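Local coordinates for protein aspartate aminotransferase, mitochondrial (Trypanosoma brucei brucei, PDB 4W5K) that probably transfers the amino group of L-aspartate to 2-oxoglutarate, working as a homodimer with pyridoxal 5'-phosphate as cofactor, at residues I68-L78 with L287-K298; C118-V126 with G139-Y148. The protein carries 1 engineered substitution. All blocks are in the same frame, centred on the assembly; numbering follows the deposited sequence.

Contact 1. Residues I68-L78 with L287-K298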
# COMPACT_ATOMS: atom_id res chain seq x y z
N ILE A 68 4.23 -10.71 5.78
CA ILE A 68 5.15 -11.82 5.95
C ILE A 68 5.31 -12.10 7.45
O ILE A 68 5.72 -11.22 8.22
CB ILE A 68 6.53 -11.51 5.31
CG1 ILE A 68 6.36 -11.25 3.80
CG2 ILE A 68 7.49 -12.65 5.58
CD1 ILE A 68 7.67 -11.08 3.07
N ALA A 69 5.01 -13.33 7.86
CA ALA A 69 4.92 -13.68 9.28
C ALA A 69 6.24 -13.45 10.04
O ALA A 69 6.23 -12.95 11.17
CB ALA A 69 4.48 -15.12 9.45
N SER A 70 7.36 -13.82 9.42
CA SER A 70 8.65 -13.64 10.09
C SER A 70 8.97 -12.16 10.26
O SER A 70 9.56 -11.75 11.27
CB SER A 70 9.78 -14.33 9.32
OG SER A 70 9.96 -13.78 8.03
N PHE A 71 8.61 -11.35 9.27
CA PHE A 71 8.79 -9.89 9.40
C PHE A 71 7.99 -9.35 10.58
O PHE A 71 8.48 -8.56 11.38
CB PHE A 71 8.36 -9.18 8.10
CG PHE A 71 8.14 -7.70 8.26
CD1 PHE A 71 9.23 -6.82 8.29
CD2 PHE A 71 6.86 -7.19 8.43
CE1 PHE A 71 9.03 -5.45 8.44
CE2 PHE A 71 6.64 -5.83 8.59
CZ PHE A 71 7.74 -4.95 8.61
N VAL A 72 6.73 -9.76 10.67
CA VAL A 72 5.89 -9.23 11.74
C VAL A 72 6.46 -9.63 13.11
O VAL A 72 6.50 -8.81 14.03
CB VAL A 72 4.43 -9.70 11.60
CG1 VAL A 72 3.60 -9.24 12.82
CG2 VAL A 72 3.82 -9.16 10.30
N GLU A 73 6.89 -10.88 13.24
CA GLU A 73 7.51 -11.36 14.47
C GLU A 73 8.75 -10.54 14.85
O GLU A 73 8.91 -10.14 16.02
CB GLU A 73 7.88 -12.83 14.31
CG GLU A 73 8.49 -13.46 15.54
CD GLU A 73 8.62 -14.96 15.39
OE1 GLU A 73 9.46 -15.56 16.09
OE2 GLU A 73 7.87 -15.54 14.56
N GLU A 74 9.63 -10.29 13.87
CA GLU A 74 10.83 -9.49 14.14
C GLU A 74 10.49 -8.03 14.46
O GLU A 74 11.13 -7.42 15.31
CB GLU A 74 11.81 -9.55 12.95
CG GLU A 74 12.45 -10.92 12.71
CD GLU A 74 13.06 -11.54 13.95
OE1 GLU A 74 13.93 -10.89 14.59
OE2 GLU A 74 12.69 -12.69 14.28
N ALA A 75 9.49 -7.47 13.78
CA ALA A 75 9.04 -6.10 14.08
C ALA A 75 8.56 -5.99 15.52
O ALA A 75 8.93 -5.04 16.23
CB ALA A 75 7.95 -5.67 13.13
N GLN A 76 7.74 -6.95 15.95
CA GLN A 76 7.31 -7.00 17.35
C GLN A 76 8.49 -7.01 18.32
O GLN A 76 8.51 -6.26 19.32
CB GLN A 76 6.48 -8.25 17.61
CG GLN A 76 5.15 -8.27 16.92
CD GLN A 76 4.44 -9.60 17.17
OE1 GLN A 76 5.06 -10.66 17.13
NE2 GLN A 76 3.15 -9.53 17.50
N LYS A 77 9.44 -7.91 18.07
CA LYS A 77 10.57 -8.07 18.99
C LYS A 77 11.45 -6.82 19.04
O LYS A 77 11.99 -6.46 20.10
CB LYS A 77 11.40 -9.30 18.61
CG LYS A 77 10.67 -10.62 18.90
CD LYS A 77 11.57 -11.83 18.72
CE LYS A 77 12.09 -11.95 17.30
NZ LYS A 77 12.78 -13.27 17.06
N LEU A 78 11.60 -6.15 17.89
CA LEU A 78 12.41 -4.93 17.82
C LEU A 78 11.71 -3.80 18.57
O LEU A 78 12.35 -3.03 19.30
CB LEU A 78 12.67 -4.52 16.36
CG LEU A 78 13.37 -3.16 16.17
CD1 LEU A 78 14.79 -3.20 16.72
CD2 LEU A 78 13.36 -2.75 14.70
N LEU A 287 6.12 -6.91 -0.63
CA LEU A 287 7.14 -7.84 -0.17
C LEU A 287 8.50 -7.25 0.20
O LEU A 287 9.13 -7.72 1.15
CB LEU A 287 7.41 -8.88 -1.25
CG LEU A 287 6.28 -9.84 -1.60
CD1 LEU A 287 6.59 -10.46 -2.93
CD2 LEU A 287 6.12 -10.91 -0.51
N TYR A 288 8.98 -6.29 -0.60
CA TYR A 288 10.43 -5.98 -0.63
C TYR A 288 10.97 -5.55 0.72
O TYR A 288 11.97 -6.09 1.21
CB TYR A 288 10.72 -4.90 -1.67
CG TYR A 288 12.19 -4.62 -1.87
CD1 TYR A 288 12.82 -3.63 -1.14
CD2 TYR A 288 12.94 -5.33 -2.78
CE1 TYR A 288 14.15 -3.34 -1.31
CE2 TYR A 288 14.28 -5.06 -2.96
CZ TYR A 288 14.87 -4.07 -2.21
OH TYR A 288 16.21 -3.75 -2.35
N GLY A 289 10.29 -4.57 1.33
CA GLY A 289 10.74 -4.05 2.62
C GLY A 289 10.74 -5.14 3.68
O GLY A 289 11.69 -5.26 4.46
N ALA A 290 9.69 -5.95 3.70
CA ALA A 290 9.55 -7.01 4.69
C ALA A 290 10.64 -8.07 4.54
O ALA A 290 11.15 -8.56 5.54
CB ALA A 290 8.14 -7.66 4.58
N TRP A 291 11.00 -8.40 3.31
CA TRP A 291 12.10 -9.31 3.06
C TRP A 291 13.40 -8.80 3.67
O TRP A 291 14.12 -9.53 4.36
CB TRP A 291 12.34 -9.47 1.56
CG TRP A 291 11.43 -10.41 0.85
CD1 TRP A 291 10.68 -11.42 1.38
CD2 TRP A 291 11.21 -10.42 -0.56
NE1 TRP A 291 10.01 -12.09 0.35
CE2 TRP A 291 10.32 -11.48 -0.84
CE3 TRP A 291 11.69 -9.63 -1.62
CZ2 TRP A 291 9.88 -11.76 -2.15
CZ3 TRP A 291 11.26 -9.92 -2.91
CH2 TRP A 291 10.37 -10.98 -3.16
N VAL A 292 13.67 -7.53 3.42
CA VAL A 292 14.92 -6.89 3.83
C VAL A 292 15.02 -6.81 5.36
O VAL A 292 16.05 -7.18 5.93
CB VAL A 292 15.03 -5.47 3.25
CG1 VAL A 292 16.16 -4.67 3.97
CG2 VAL A 292 15.28 -5.54 1.76
N VAL A 293 13.94 -6.37 6.00
CA VAL A 293 13.97 -6.17 7.45
C VAL A 293 14.05 -7.55 8.13
O VAL A 293 14.84 -7.74 9.05
CB VAL A 293 12.78 -5.35 7.93
CG1 VAL A 293 12.65 -5.37 9.45
CG2 VAL A 293 12.93 -3.90 7.45
N SER A 294 13.27 -8.51 7.63
CA SER A 294 13.28 -9.84 8.23
C SER A 294 14.66 -10.51 8.11
O SER A 294 15.17 -11.14 9.05
CB SER A 294 12.18 -10.71 7.60
OG SER A 294 12.23 -12.03 8.10
N SER A 295 15.28 -10.34 6.94
CA SER A 295 16.60 -10.90 6.66
C SER A 295 17.65 -10.30 7.59
O SER A 295 18.50 -11.01 8.13
CB SER A 295 16.97 -10.63 5.21
OG SER A 295 18.32 -10.99 4.95
N ILE A 296 17.58 -8.99 7.77
CA ILE A 296 18.58 -8.33 8.60
C ILE A 296 18.41 -8.72 10.05
O ILE A 296 19.38 -9.08 10.71
CB ILE A 296 18.53 -6.80 8.44
CG1 ILE A 296 19.06 -6.40 7.06
CG2 ILE A 296 19.34 -6.13 9.54
CD1 ILE A 296 18.77 -4.94 6.66
N LEU A 297 17.18 -8.69 10.56
CA LEU A 297 16.97 -8.88 11.99
C LEU A 297 17.16 -10.33 12.42
O LEU A 297 17.45 -10.61 13.59
CB LEU A 297 15.58 -8.39 12.39
CG LEU A 297 15.42 -6.87 12.33
CD1 LEU A 297 13.96 -6.47 12.63
CD2 LEU A 297 16.44 -6.15 13.26
N LYS A 298 17.05 -11.27 11.48
CA LYS A 298 17.33 -12.68 11.83
C LYS A 298 18.80 -13.08 11.67
O LYS A 298 19.17 -14.22 11.97
CB LYS A 298 16.44 -13.61 10.98
CG LYS A 298 14.97 -13.54 11.43
CD LYS A 298 14.05 -14.35 10.54
CE LYS A 298 13.17 -15.28 11.39
NZ LYS A 298 12.29 -14.55 12.36
O HOH W 1 15.63 -12.08 15.85
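F71 rests on A290 where helices 69-78 and 287-297 cross at 58°, their axes approaching to 8.6 Å. A small residue suits position 290: its methyl is a low bump that slips beneath the phenyl ring, A290 CB lying 4.1 Å from the ring centroid of F71 in a CH-pi contact over the face. With F71 CG anti to the backbone N (chi1 164°), the ring reaches along helix 287-297 until V293 meets its edge, F71 CE1 lying 3.8 Å from V293 CG1. Just before its helix, at the N-cap position, I68 pushes its CD1 tip into a hollow walled by L287, A290 and W291, and I68 CD1 comes within 3.5 Å of W291 CD1.

The small S294 lets the backbones come close, F71 CA to S294 CA 4.6 Å. The short side chains of the two serines bring their hydroxyls together in one hydrogen bond, S70 OG to S294 OG 2.9 Å, in which either could be the donor.

Farther along, L297 CD1 fits against E74 CB and the end of L78. E74, bent at chi2 (-50°), curls its carboxylate back so that OE2 is gripped from opposite faces of its plane, by K298 NZ at 2.7 Å and by K77 NZ at 2.8 Å. Long, flexible lysines suit this salt-bridge network, which probably compensates the negative charge of the buried glutamate and favours its ionised form.

The pair lies against the sheet edge: F71 and A290 touch Q96 of strand 92-97, helix 300-331 offers W306 to L78 and L297, and L287 reaches H252 of the second subunit.

Contact 2. Residues C118-V126 with G139-Y148; sequences CNRIYGPDV and GMELTPYSYY
G139 and M140 meet C118 and N119 at the start of a classic beta-alpha-beta crossover, in which strands 120-124 and 141-145 run parallel after helix 129-137 joins them. G139 ends that helix in a Schellman motif; its positive phi (95°) suits glycine, since a side chain would jam against the preceding carbonyl. M140 bends at chi3 (78°), a turn its flexible thioether makes easily, and tucks CE against I121 CB at 3.5 Å and beside C118 SG.

E141 opens the ladder: its N binds N119 O and its O accepts from I121 N. On the face covered by helix 129-137, L142 turns CD1 over the strand to G123 N at 3.7 Å, the space that a side chain on G123 would need. T143, beta-branched as suits a strand, faces the other way; in the modelled one of its two conformers, CG2 sits over the centre of the Y122 ring, 3.4 Å from the centroid, while T143 N bonds I121 O at 2.8 Å. P144 lacks an N-H but costs the ladder nothing, because its N is not the one that faces strand 120-124; its CB rests on D125 CA.

Y145 lays its ring face on the G123-P124 peptide, with P124 CA 3.7 Å from the ring centroid, and its hydroxyl reaches past strand 120-124 to bind L174 O of strand 172-176. Beyond S146, Y147 packs its ring root on P124 CB and sends its hydroxyl to V185 O. Finally the backbone bends round D125, whose carboxylate stands in for a strand partner: D125 OD1 receives Y148 N through its syn lone pair at 3.0 Å, almost straight at 174°.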
# COMPACT_ATOMS: atom_id res chain seq x y z
N CYS A 118 -15.53 6.66 20.15
CA CYS A 118 -14.23 6.95 19.54
C CYS A 118 -14.32 7.96 18.41
O CYS A 118 -14.27 7.56 17.23
CB CYS A 118 -13.59 5.66 19.01
SG CYS A 118 -11.80 5.88 18.77
N ASN A 119 -14.45 9.24 18.73
CA ASN A 119 -14.59 10.26 17.69
C ASN A 119 -13.61 11.44 17.79
O ASN A 119 -13.70 12.38 17.01
CB ASN A 119 -16.02 10.79 17.67
CG ASN A 119 -16.47 11.26 19.02
OD1 ASN A 119 -15.65 11.63 19.87
ND2 ASN A 119 -17.78 11.25 19.25
N ARG A 120 -12.65 11.35 18.71
CA ARG A 120 -11.67 12.40 18.94
C ARG A 120 -10.31 11.76 19.26
O ARG A 120 -10.26 10.67 19.83
CB ARG A 120 -12.13 13.33 20.08
CG ARG A 120 -11.25 14.53 20.26
CD ARG A 120 -11.58 15.29 21.55
NE ARG A 120 -12.90 15.90 21.55
CZ ARG A 120 -13.15 17.12 22.03
NH1 ARG A 120 -12.15 17.85 22.52
NH2 ARG A 120 -14.38 17.61 22.02
N ILE A 121 -9.21 12.39 18.83
CA ILE A 121 -7.88 11.93 19.19
C ILE A 121 -7.04 13.18 19.49
O ILE A 121 -7.17 14.20 18.81
CB ILE A 121 -7.23 11.06 18.09
CG1 ILE A 121 -5.84 10.56 18.52
CG2 ILE A 121 -7.18 11.80 16.77
CD1 ILE A 121 -5.26 9.47 17.55
N TYR A 122 -6.26 13.12 20.56
CA TYR A 122 -5.48 14.27 21.01
C TYR A 122 -4.05 14.14 20.49
O TYR A 122 -3.44 13.09 20.63
CB TYR A 122 -5.46 14.38 22.53
CG TYR A 122 -6.74 14.88 23.14
CD1 TYR A 122 -7.85 14.06 23.22
CD2 TYR A 122 -6.84 16.18 23.63
CE1 TYR A 122 -9.04 14.52 23.80
CE2 TYR A 122 -8.02 16.65 24.19
CZ TYR A 122 -9.11 15.81 24.27
OH TYR A 122 -10.28 16.28 24.84
N GLY A 123 -3.52 15.21 19.90
CA GLY A 123 -2.15 15.17 19.38
C GLY A 123 -1.43 16.44 19.83
O GLY A 123 -2.05 17.39 20.28
N PRO A 124 -0.09 16.46 19.68
CA PRO A 124 0.62 17.67 20.14
C PRO A 124 0.21 18.89 19.31
O PRO A 124 -0.08 18.75 18.11
CB PRO A 124 2.11 17.32 19.92
CG PRO A 124 2.11 16.20 18.89
CD PRO A 124 0.80 15.44 19.10
N ASP A 125 0.19 20.05 19.95
CA ASP A 125 -0.29 21.29 19.32
C ASP A 125 0.47 21.60 18.03
O ASP A 125 -0.12 22.07 17.06
CB ASP A 125 -0.22 22.48 20.31
CG ASP A 125 1.16 22.68 20.95
OD1 ASP A 125 2.15 22.02 20.57
OD2 ASP A 125 1.23 23.53 21.85
N VAL A 126 1.76 21.31 18.02
CA VAL A 126 2.55 21.31 16.79
C VAL A 126 2.89 19.87 16.47
O VAL A 126 3.55 19.19 17.26
CB VAL A 126 3.86 22.13 16.92
CG1 VAL A 126 4.65 22.07 15.61
CG2 VAL A 126 3.55 23.55 17.30
N GLY A 139 -12.48 8.69 11.05
CA GLY A 139 -13.68 9.11 11.78
C GLY A 139 -13.39 9.88 13.05
O GLY A 139 -14.26 10.03 13.91
N MET A 140 -12.17 10.37 13.18
CA MET A 140 -11.81 11.09 14.42
C MET A 140 -11.23 12.46 14.16
O MET A 140 -10.36 12.64 13.30
CB MET A 140 -10.82 10.27 15.25
CG MET A 140 -11.40 8.93 15.73
SD MET A 140 -10.03 7.82 16.12
CE MET A 140 -9.54 8.45 17.71
N GLU A 141 -11.68 13.42 14.98
CA GLU A 141 -11.13 14.76 14.99
C GLU A 141 -9.86 14.88 15.83
O GLU A 141 -9.87 14.61 17.03
CB GLU A 141 -12.19 15.74 15.52
CG GLU A 141 -11.76 17.17 15.44
CD GLU A 141 -12.73 18.10 16.14
OE1 GLU A 141 -13.75 17.60 16.66
OE2 GLU A 141 -12.47 19.32 16.16
N LEU A 142 -8.76 15.26 15.20
CA LEU A 142 -7.52 15.52 15.92
C LEU A 142 -7.61 16.85 16.65
O LEU A 142 -7.94 17.88 16.06
CB LEU A 142 -6.34 15.52 14.96
CG LEU A 142 -4.94 15.74 15.54
CD1 LEU A 142 -4.50 14.56 16.39
CD2 LEU A 142 -3.96 15.91 14.36
N THR A 143 -7.35 16.82 17.95
CA THR A 143 -7.48 18.01 18.78
C THR A 143 -6.19 18.20 19.60
O THR A 143 -5.58 17.23 20.03
CB THR A 143 -8.71 17.93 19.67
OG1 THR A 143 -9.00 19.22 20.23
CG2 THR A 143 -8.52 16.92 20.78
N PRO A 144 -5.77 19.45 19.79
CA PRO A 144 -4.42 19.61 20.37
C PRO A 144 -4.29 19.47 21.89
O PRO A 144 -5.24 19.74 22.64
CB PRO A 144 -4.05 21.04 19.95
CG PRO A 144 -5.36 21.75 19.92
CD PRO A 144 -6.30 20.73 19.29
N TYR A 145 -3.09 19.08 22.33
CA TYR A 145 -2.62 19.31 23.70
C TYR A 145 -1.36 20.16 23.66
O TYR A 145 -0.58 20.10 22.71
CB TYR A 145 -2.35 18.00 24.47
CG TYR A 145 -1.39 16.99 23.85
CD1 TYR A 145 -0.01 17.19 23.89
CD2 TYR A 145 -1.86 15.81 23.28
CE1 TYR A 145 0.88 16.25 23.35
CE2 TYR A 145 -0.98 14.87 22.73
CZ TYR A 145 0.38 15.09 22.77
OH TYR A 145 1.24 14.16 22.24
N SER A 146 -1.17 20.95 24.71
CA SER A 146 0.02 21.77 24.83
C SER A 146 1.27 20.91 24.75
O SER A 146 1.34 19.83 25.35
CB SER A 146 -0.01 22.55 26.14
OG SER A 146 -1.13 23.41 26.22
N TYR A 147 2.25 21.36 23.99
CA TYR A 147 3.45 20.56 23.77
C TYR A 147 4.64 21.45 23.45
O TYR A 147 5.62 21.48 24.19
CB TYR A 147 3.24 19.53 22.64
CG TYR A 147 4.42 18.61 22.46
CD1 TYR A 147 4.60 17.52 23.31
CD2 TYR A 147 5.36 18.83 21.46
CE1 TYR A 147 5.69 16.67 23.17
CE2 TYR A 147 6.47 17.98 21.31
CZ TYR A 147 6.62 16.91 22.18
OH TYR A 147 7.68 16.04 22.05
N TYR A 148 4.55 22.18 22.34
CA TYR A 148 5.68 23.02 21.91
C TYR A 148 5.63 24.43 22.50
O TYR A 148 4.58 25.09 22.50
CB TYR A 148 5.73 23.08 20.38
CG TYR A 148 6.84 23.94 19.82
CD1 TYR A 148 8.16 23.49 19.81
CD2 TYR A 148 6.58 25.19 19.27
CE1 TYR A 148 9.18 24.26 19.28
CE2 TYR A 148 7.58 25.95 18.73
CZ TYR A 148 8.89 25.48 18.74
OH TYR A 148 9.91 26.26 18.22
O HOH W 2 2.63 25.89 20.84

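In the fold
Contacts 1 and 2 lie on opposite sides of the chain's centre, their own centres 31 Å apart and their nearest atoms about 20 Å apart. Along the chain, contact 2 falls wholly between the two segments of contact 1: helix 69-80 comes first, then strands 120-124 and 141-149, and helix 287-297 last. The mixed sheet spans the gap. Contact 1 packs against its edge strand 92-97, whereas contact 2 pairs two strands near its far edge. Bound pyridoxal phosphate lies between, about 10 Å from the side chain of F71 and about 9 Å from that of P124, so the two contacts flank the cofactor region. Contact 1 also borders the second subunit; contact 2 touches no other chain.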